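Local coordinates for protein aldehyde dehydrogenase (PDB 4H7N) that probably oxidises aldehydes to carboxylic acids with NAD+ as a member of the aldehyde dehydrogenase family, at residues R28-Q33 with I187-G192; A239-S244 with S252-G257; D402-V407 with S417-A422. All coordinates share one frame; numbering follows the deposited sequence.

Contact 1 of 3, residues R28-Q33 with I187-G192; sequences RLLAQQ and IFVEGG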
# COMPACT_ATOMS: atom_id res chain seq x y z
N ARG A 28 -25.04 14.27 -4.97
CA ARG A 28 -26.20 13.36 -4.83
C ARG A 28 -26.33 12.35 -6.01
O ARG A 28 -26.49 11.15 -5.82
CB ARG A 28 -27.49 14.18 -4.67
CG ARG A 28 -28.59 13.52 -3.86
CD ARG A 28 -29.60 14.55 -3.34
NE ARG A 28 -30.58 13.96 -2.42
CZ ARG A 28 -31.64 13.25 -2.78
NH1 ARG A 28 -31.92 13.00 -4.07
NH2 ARG A 28 -32.46 12.76 -1.85
N LEU A 29 -26.23 12.84 -7.22
CA LEU A 29 -26.21 11.97 -8.40
C LEU A 29 -24.96 11.08 -8.51
O LEU A 29 -25.02 9.95 -8.98
CB LEU A 29 -26.28 12.83 -9.65
CG LEU A 29 -26.19 12.09 -11.00
CD1 LEU A 29 -27.26 11.02 -11.01
CD2 LEU A 29 -26.36 13.06 -12.16
N LEU A 30 -23.79 11.61 -8.17
CA LEU A 30 -22.60 10.80 -8.20
C LEU A 30 -22.72 9.60 -7.25
O LEU A 30 -22.39 8.45 -7.60
CB LEU A 30 -21.40 11.66 -7.85
CG LEU A 30 -20.09 10.92 -7.99
CD1 LEU A 30 -19.92 10.27 -9.36
CD2 LEU A 30 -18.99 11.93 -7.72
N ALA A 31 -23.24 9.85 -6.06
CA ALA A 31 -23.43 8.80 -5.03
C ALA A 31 -24.37 7.71 -5.53
O ALA A 31 -24.20 6.53 -5.27
CB ALA A 31 -24.00 9.43 -3.76
N GLN A 32 -25.41 8.14 -6.20
CA GLN A 32 -26.36 7.25 -6.83
C GLN A 32 -25.70 6.36 -7.85
O GLN A 32 -25.92 5.17 -7.82
CB GLN A 32 -27.46 8.10 -7.46
CG GLN A 32 -28.64 7.41 -8.12
CD GLN A 32 -29.63 8.46 -8.65
OE1 GLN A 32 -30.10 9.31 -7.89
NE2 GLN A 32 -29.89 8.43 -9.97
N GLN A 33 -24.86 6.90 -8.73
CA GLN A 33 -24.19 6.06 -9.74
C GLN A 33 -23.18 5.09 -9.13
O GLN A 33 -23.02 3.98 -9.62
CB GLN A 33 -23.48 6.91 -10.78
CG GLN A 33 -24.39 7.85 -11.54
CD GLN A 33 -23.59 8.66 -12.52
OE1 GLN A 33 -23.34 9.86 -12.31
NE2 GLN A 33 -23.13 8.01 -13.58
N ILE A 187 -18.15 2.56 -15.10
CA ILE A 187 -18.93 3.76 -15.14
C ILE A 187 -18.00 4.93 -15.44
O ILE A 187 -16.99 5.14 -14.74
CB ILE A 187 -19.54 4.02 -13.74
CG1 ILE A 187 -20.36 2.83 -13.27
CG2 ILE A 187 -20.44 5.23 -13.78
CD1 ILE A 187 -21.46 2.40 -14.21
N PHE A 188 -18.31 5.70 -16.48
CA PHE A 188 -17.54 6.91 -16.79
C PHE A 188 -18.29 8.14 -16.27
O PHE A 188 -19.49 8.25 -16.51
CB PHE A 188 -17.40 7.08 -18.29
CG PHE A 188 -16.50 6.09 -18.91
CD1 PHE A 188 -15.14 6.27 -18.86
CD2 PHE A 188 -17.00 4.96 -19.51
CE1 PHE A 188 -14.29 5.36 -19.43
CE2 PHE A 188 -16.15 4.03 -20.10
CZ PHE A 188 -14.80 4.24 -20.04
N VAL A 189 -17.61 9.02 -15.56
CA VAL A 189 -18.20 10.26 -15.09
C VAL A 189 -17.32 11.41 -15.55
O VAL A 189 -16.12 11.28 -15.69
CB VAL A 189 -18.41 10.31 -13.57
CG1 VAL A 189 -19.36 9.18 -13.13
CG2 VAL A 189 -17.13 10.16 -12.82
N GLU A 190 -17.93 12.55 -15.78
CA GLU A 190 -17.24 13.73 -16.31
C GLU A 190 -17.12 14.77 -15.22
O GLU A 190 -18.02 14.89 -14.37
CB GLU A 190 -18.08 14.33 -17.43
CG GLU A 190 -18.05 13.53 -18.71
CD GLU A 190 -19.19 13.91 -19.68
OE1 GLU A 190 -20.14 14.68 -19.29
OE2 GLU A 190 -19.10 13.42 -20.85
N GLY A 191 -16.06 15.56 -15.26
CA GLY A 191 -15.98 16.67 -14.36
C GLY A 191 -14.58 17.09 -14.13
O GLY A 191 -13.66 16.46 -14.63
N GLY A 192 -14.43 18.19 -13.38
CA GLY A 192 -13.11 18.66 -13.00
C GLY A 192 -12.69 18.16 -11.65
O GLY A 192 -13.19 17.16 -11.17

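Contact 2 of 3, residues A239-S244 with S252-G257; sequences AIVLES and SAILWG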
# COMPACT_ATOMS: atom_id res chain seq x y z
N ALA A 239 18.56 12.33 -17.59
CA ALA A 239 19.44 11.44 -18.37
C ALA A 239 20.87 11.87 -18.12
O ALA A 239 21.18 13.07 -18.12
CB ALA A 239 19.09 11.55 -19.88
N ILE A 240 21.72 10.88 -17.87
CA ILE A 240 23.15 11.04 -17.66
C ILE A 240 23.82 10.35 -18.85
O ILE A 240 23.55 9.15 -19.15
CB ILE A 240 23.62 10.36 -16.35
CG1 ILE A 240 23.01 11.06 -15.12
CG2 ILE A 240 25.12 10.47 -16.20
CD1 ILE A 240 23.30 10.33 -13.80
N VAL A 241 24.70 11.10 -19.51
CA VAL A 241 25.48 10.62 -20.67
C VAL A 241 26.95 10.64 -20.28
O VAL A 241 27.57 11.72 -20.15
CB VAL A 241 25.25 11.51 -21.91
CG1 VAL A 241 26.01 10.95 -23.10
CG2 VAL A 241 23.77 11.56 -22.24
N LEU A 242 27.50 9.45 -20.03
CA LEU A 242 28.91 9.31 -19.70
C LEU A 242 29.78 9.40 -20.93
O LEU A 242 29.31 9.23 -22.09
CB LEU A 242 29.16 7.96 -18.97
CG LEU A 242 28.27 7.74 -17.73
CD1 LEU A 242 28.52 6.34 -17.19
CD2 LEU A 242 28.53 8.80 -16.66
N GLU A 243 31.06 9.62 -20.65
CA GLU A 243 32.06 9.90 -21.66
C GLU A 243 32.15 8.81 -22.72
O GLU A 243 32.35 9.12 -23.88
CB GLU A 243 33.41 10.02 -20.92
CG GLU A 243 34.54 10.56 -21.74
CD GLU A 243 35.67 11.02 -20.81
OE1 GLU A 243 36.16 10.20 -20.00
OE2 GLU A 243 36.02 12.21 -20.87
N SER A 244 32.01 7.54 -22.30
CA SER A 244 32.05 6.37 -23.19
C SER A 244 30.76 6.11 -24.01
O SER A 244 30.69 5.14 -24.77
CB SER A 244 32.33 5.11 -22.35
OG SER A 244 31.28 4.84 -21.43
N SER A 252 19.48 10.46 -30.24
CA SER A 252 18.15 10.09 -30.72
C SER A 252 17.22 9.67 -29.54
O SER A 252 16.04 10.02 -29.52
CB SER A 252 18.21 8.95 -31.76
OG SER A 252 18.90 9.31 -32.96
N ALA A 253 17.74 8.92 -28.58
CA ALA A 253 16.91 8.41 -27.50
C ALA A 253 16.42 9.56 -26.60
O ALA A 253 15.25 9.58 -26.21
CB ALA A 253 17.68 7.42 -26.66
N ILE A 254 17.32 10.49 -26.29
CA ILE A 254 17.02 11.60 -25.37
C ILE A 254 16.07 12.59 -26.06
O ILE A 254 15.12 13.09 -25.45
CB ILE A 254 18.30 12.26 -24.87
CG1 ILE A 254 18.95 11.32 -23.84
CG2 ILE A 254 18.04 13.66 -24.31
CD1 ILE A 254 20.39 11.58 -23.55
N LEU A 255 16.25 12.80 -27.36
CA LEU A 255 15.31 13.65 -28.08
C LEU A 255 13.90 13.08 -28.02
O LEU A 255 12.92 13.79 -27.71
CB LEU A 255 15.78 13.85 -29.53
CG LEU A 255 14.78 14.59 -30.40
CD1 LEU A 255 14.60 16.01 -29.88
CD2 LEU A 255 15.18 14.51 -31.85
N TRP A 256 13.76 11.79 -28.30
CA TRP A 256 12.46 11.13 -28.28
C TRP A 256 11.86 11.18 -26.87
O TRP A 256 10.72 11.58 -26.65
CB TRP A 256 12.54 9.70 -28.81
CG TRP A 256 11.20 9.06 -28.81
CD1 TRP A 256 10.20 9.22 -29.74
CD2 TRP A 256 10.67 8.22 -27.79
NE1 TRP A 256 9.08 8.51 -29.37
CE2 TRP A 256 9.34 7.89 -28.17
CE3 TRP A 256 11.19 7.69 -26.61
CZ2 TRP A 256 8.52 7.07 -27.39
CZ3 TRP A 256 10.37 6.89 -25.82
CH2 TRP A 256 9.05 6.59 -26.21
N GLY A 257 12.68 10.83 -25.90
CA GLY A 257 12.24 10.83 -24.54
C GLY A 257 11.84 12.20 -24.05
O GLY A 257 10.91 12.30 -23.27

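Contact 3 of 3, residues D402-V407 with S417-A422; sequences DEALKV and SINDAA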
# COMPACT_ATOMS: atom_id res chain seq x y z
N ASP A 402 27.54 -2.49 -17.99
CA ASP A 402 28.06 -2.50 -16.60
C ASP A 402 28.51 -1.13 -16.10
O ASP A 402 28.24 -0.76 -14.96
CB ASP A 402 29.12 -3.58 -16.38
CG ASP A 402 28.50 -4.99 -16.39
OD1 ASP A 402 27.29 -5.15 -16.03
OD2 ASP A 402 29.20 -5.93 -16.79
N GLU A 403 29.11 -0.34 -16.98
CA GLU A 403 29.42 1.04 -16.60
C GLU A 403 28.17 1.91 -16.25
O GLU A 403 28.13 2.60 -15.22
CB GLU A 403 30.27 1.70 -17.68
CG GLU A 403 30.87 3.00 -17.21
CD GLU A 403 31.61 3.75 -18.29
OE1 GLU A 403 31.73 3.29 -19.45
OE2 GLU A 403 32.09 4.84 -17.92
N ALA A 404 27.15 1.86 -17.12
CA ALA A 404 25.92 2.55 -16.89
C ALA A 404 25.24 2.04 -15.61
O ALA A 404 24.74 2.84 -14.78
CB ALA A 404 24.99 2.39 -18.09
N LEU A 405 25.21 0.73 -15.42
CA LEU A 405 24.48 0.18 -14.28
C LEU A 405 25.10 0.67 -12.96
O LEU A 405 24.35 0.97 -11.98
CB LEU A 405 24.41 -1.35 -14.32
CG LEU A 405 23.38 -2.00 -15.28
CD1 LEU A 405 23.72 -3.46 -15.47
CD2 LEU A 405 21.96 -1.88 -14.79
N LYS A 406 26.43 0.74 -12.92
CA LYS A 406 27.11 1.28 -11.71
C LYS A 406 26.55 2.63 -11.29
O LYS A 406 26.41 2.91 -10.12
CB LYS A 406 28.62 1.45 -11.90
CG LYS A 406 29.47 0.41 -11.23
CD LYS A 406 29.49 -0.89 -12.04
CE LYS A 406 30.62 -1.86 -11.60
NZ LYS A 406 30.81 -2.94 -12.61
N VAL A 407 26.27 3.47 -12.26
CA VAL A 407 25.74 4.78 -12.00
C VAL A 407 24.28 4.72 -11.70
O VAL A 407 23.78 5.38 -10.74
CB VAL A 407 26.00 5.69 -13.21
CG1 VAL A 407 25.25 7.01 -13.08
CG2 VAL A 407 27.50 5.91 -13.36
N SER A 417 16.39 3.52 -17.31
CA SER A 417 16.71 3.03 -18.67
C SER A 417 18.21 3.07 -18.87
O SER A 417 18.84 4.04 -18.48
CB SER A 417 16.00 3.91 -19.71
OG SER A 417 14.58 3.72 -19.67
N ILE A 418 18.76 2.02 -19.50
CA ILE A 418 20.16 1.83 -19.61
C ILE A 418 20.54 1.77 -21.11
O ILE A 418 20.07 0.88 -21.84
CB ILE A 418 20.62 0.52 -18.92
CG1 ILE A 418 20.22 0.50 -17.43
CG2 ILE A 418 22.11 0.40 -19.08
CD1 ILE A 418 20.92 1.54 -16.57
N ASN A 419 21.31 2.76 -21.55
CA ASN A 419 21.66 2.95 -22.98
C ASN A 419 20.46 3.20 -23.85
O ASN A 419 20.50 3.02 -25.04
CB ASN A 419 22.53 1.80 -23.45
CG ASN A 419 23.88 1.86 -22.79
OD1 ASN A 419 24.30 2.95 -22.42
ND2 ASN A 419 24.54 0.74 -22.60
N ASP A 420 19.41 3.69 -23.21
CA ASP A 420 18.18 4.14 -23.83
C ASP A 420 17.49 5.11 -22.88
O ASP A 420 17.98 5.34 -21.76
CB ASP A 420 17.30 2.94 -24.09
CG ASP A 420 16.42 3.11 -25.30
OD1 ASP A 420 16.03 4.28 -25.61
OD2 ASP A 420 16.10 2.06 -25.91
N ALA A 421 16.38 5.72 -23.32
CA ALA A 421 15.65 6.66 -22.47
C ALA A 421 14.17 6.45 -22.55
O ALA A 421 13.65 6.08 -23.61
CB ALA A 421 15.98 8.12 -22.84
N ALA A 422 13.50 6.68 -21.41
CA ALA A 422 12.06 6.60 -21.28
C ALA A 422 11.45 5.28 -21.65
O ALA A 422 10.34 5.25 -22.20
CB ALA A 422 11.41 7.73 -22.10

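Contact 1 of 3, residues R28-Q33 with I187-G192
With CG trans to its backbone N (chi1 -175°), Leu30 throws its branched end out from helix 27-46, while Gln33, one turn further on, turns CG beside its own N (chi1 -60°) and then runs extended. Both side chains end on Val189. Its CG1 serves as the common target: Leu30 CD1 meets Val189 CG1 at 4.0 Å, the two side chains crossing at roughly a right angle, and Gln33 runs antiparallel alongside the valine, with NE2 4.0 Å and OE1 4.1 Å from that same Val189 CG1. NE2 of Gln33 is also 3.9 Å from CG2 of Ile187, on strand 186-188. The end amide thus makes the glutamine's touches, lying against methyl groups without bonding to this segment. The contact is modest, 155 Å² in all, partly buried, and made by van der Waals packing. Leu30 packs further on Pro25 and Tyr202, and Ile187 and Val189 touch Val158. Strand 186-188 is joined by parallel pairing to strand 156-161, and Gly191 O accepts a bond from Lys160 NZ. Gly192 occupies the N-cap position of helix 193-200, a strand-turn-helix consistent with a Rossmann-type dinucleotide-binding domain, to whose edge helix 27-46 is packed.

Contact 2 of 3, residues A239-S244 with S252-G257
Ile254, on helix 247-259, carries the helix side of this contact alone, fitting its ethyl branch against Ala239 and Val241, two residues apart on strand 237-241. CD1 does most of the touching. It lies 3.6 Å from CG2 of Val241, the nearest approach, and 3.9 Å from CB of Ala239, while Ile254 CG1 adds a second touch 4.0 Å from that same Ala239 CB. Because strand residues alternate, both partners look toward the helix, and the methyl tip of Ile254 bridges them. Val241 presents CG2 because its CG1 is trans to the backbone N (chi1 -177°), which leaves CG2 beside that N; the two side chains meet at a slant. Phe282 of helix 279-292 touches both Val241 and Ile254, and Ile272 of the adjacent strand 269-275 packs on Ile254. The helix is the connection of the beta-alpha-beta unit formed by strands 237-241 and 269-275, which are parallel neighbours in the sheet, and this contact seats it on the sheet. Trp256, two residues on from Ile254, meets aromatic rings of the second subunit. All three contacting residues are buried and aliphatic, so the helix is held here by dispersion and exclusion of water, without directional bonds between the segments.

Contact 3 of 3, residues D402-V407 with S417-A422
Ala404 is the first residue of 402-407 to touch 417-422, its CB resting 3.6 Å from CG2 of Ile418. The absence of a longer side chain lets the backbones draw close: the CA atoms of Ala404 and Ile418 are 6.4 Å apart. The same CB faces OD1 of Asn419 at a longer 4.4 Å, a marginal methyl-to-oxygen approach; that oxygen accepts a hydrogen bond from Ala398 N. Next along the helix comes Leu405. With CG beside its backbone N (chi1 -78°), it sends CD2 to within 4.0 Å of both CG1 and CD1 of Ile418, and the two side chains meet nearly perpendicular. Ile418 is therefore shared between two successive helix residues, offering its CG2 methyl to Ala404 and its ethyl branch to Leu405, a division set by CG1 lying beside the backbone N (chi1 -58°). Beyond Ile418 the chain leaves the strand. There Asp420 OD1 accepts the amide of Ala421, N to OD1 2.7 Å, on its anti side, somewhat out of the carboxylate plane and bent (144°); its OD2 lies close to Asp468 OD2 of the second subunit, a pairing of like charges that may favour protonation of one of the two. Helix 401-408 connects strand 393-397 to its parallel neighbour 415-418 in a beta-alpha-beta unit, and the contact closes the helix onto the second strand. Ser417 and Ile418 pair in parallel fashion with a strand of the second subunit, so the sheet continues across the dimer interface. Leu405 packs on Gln121 of that subunit and Ile418 on its Ile461, while Asp420 and Ala422 touch helix 247-259 of the same chain.

From the N terminus, contact 1 closes the longest loop, bringing strand 186-188 back to helix 27-46 across 153 intervening residues. Contacts 2 and 3 follow in series, each closing a short strand-helix or helix-strand connection, so none of the three nests in or crosses another. Contact 1 lies on the opposite side of the chain's centre from the other two, about 44 Å from each between centres, and belongs to a different sheet. Contacts 2 and 3 share the seven-stranded sheet, with centres about 10 Å apart, and touch directly: Ser244 OG and Glu403 OE1 are probably hydrogen-bonded, and Ala253 packs on Asp420. Both also reach the second subunit.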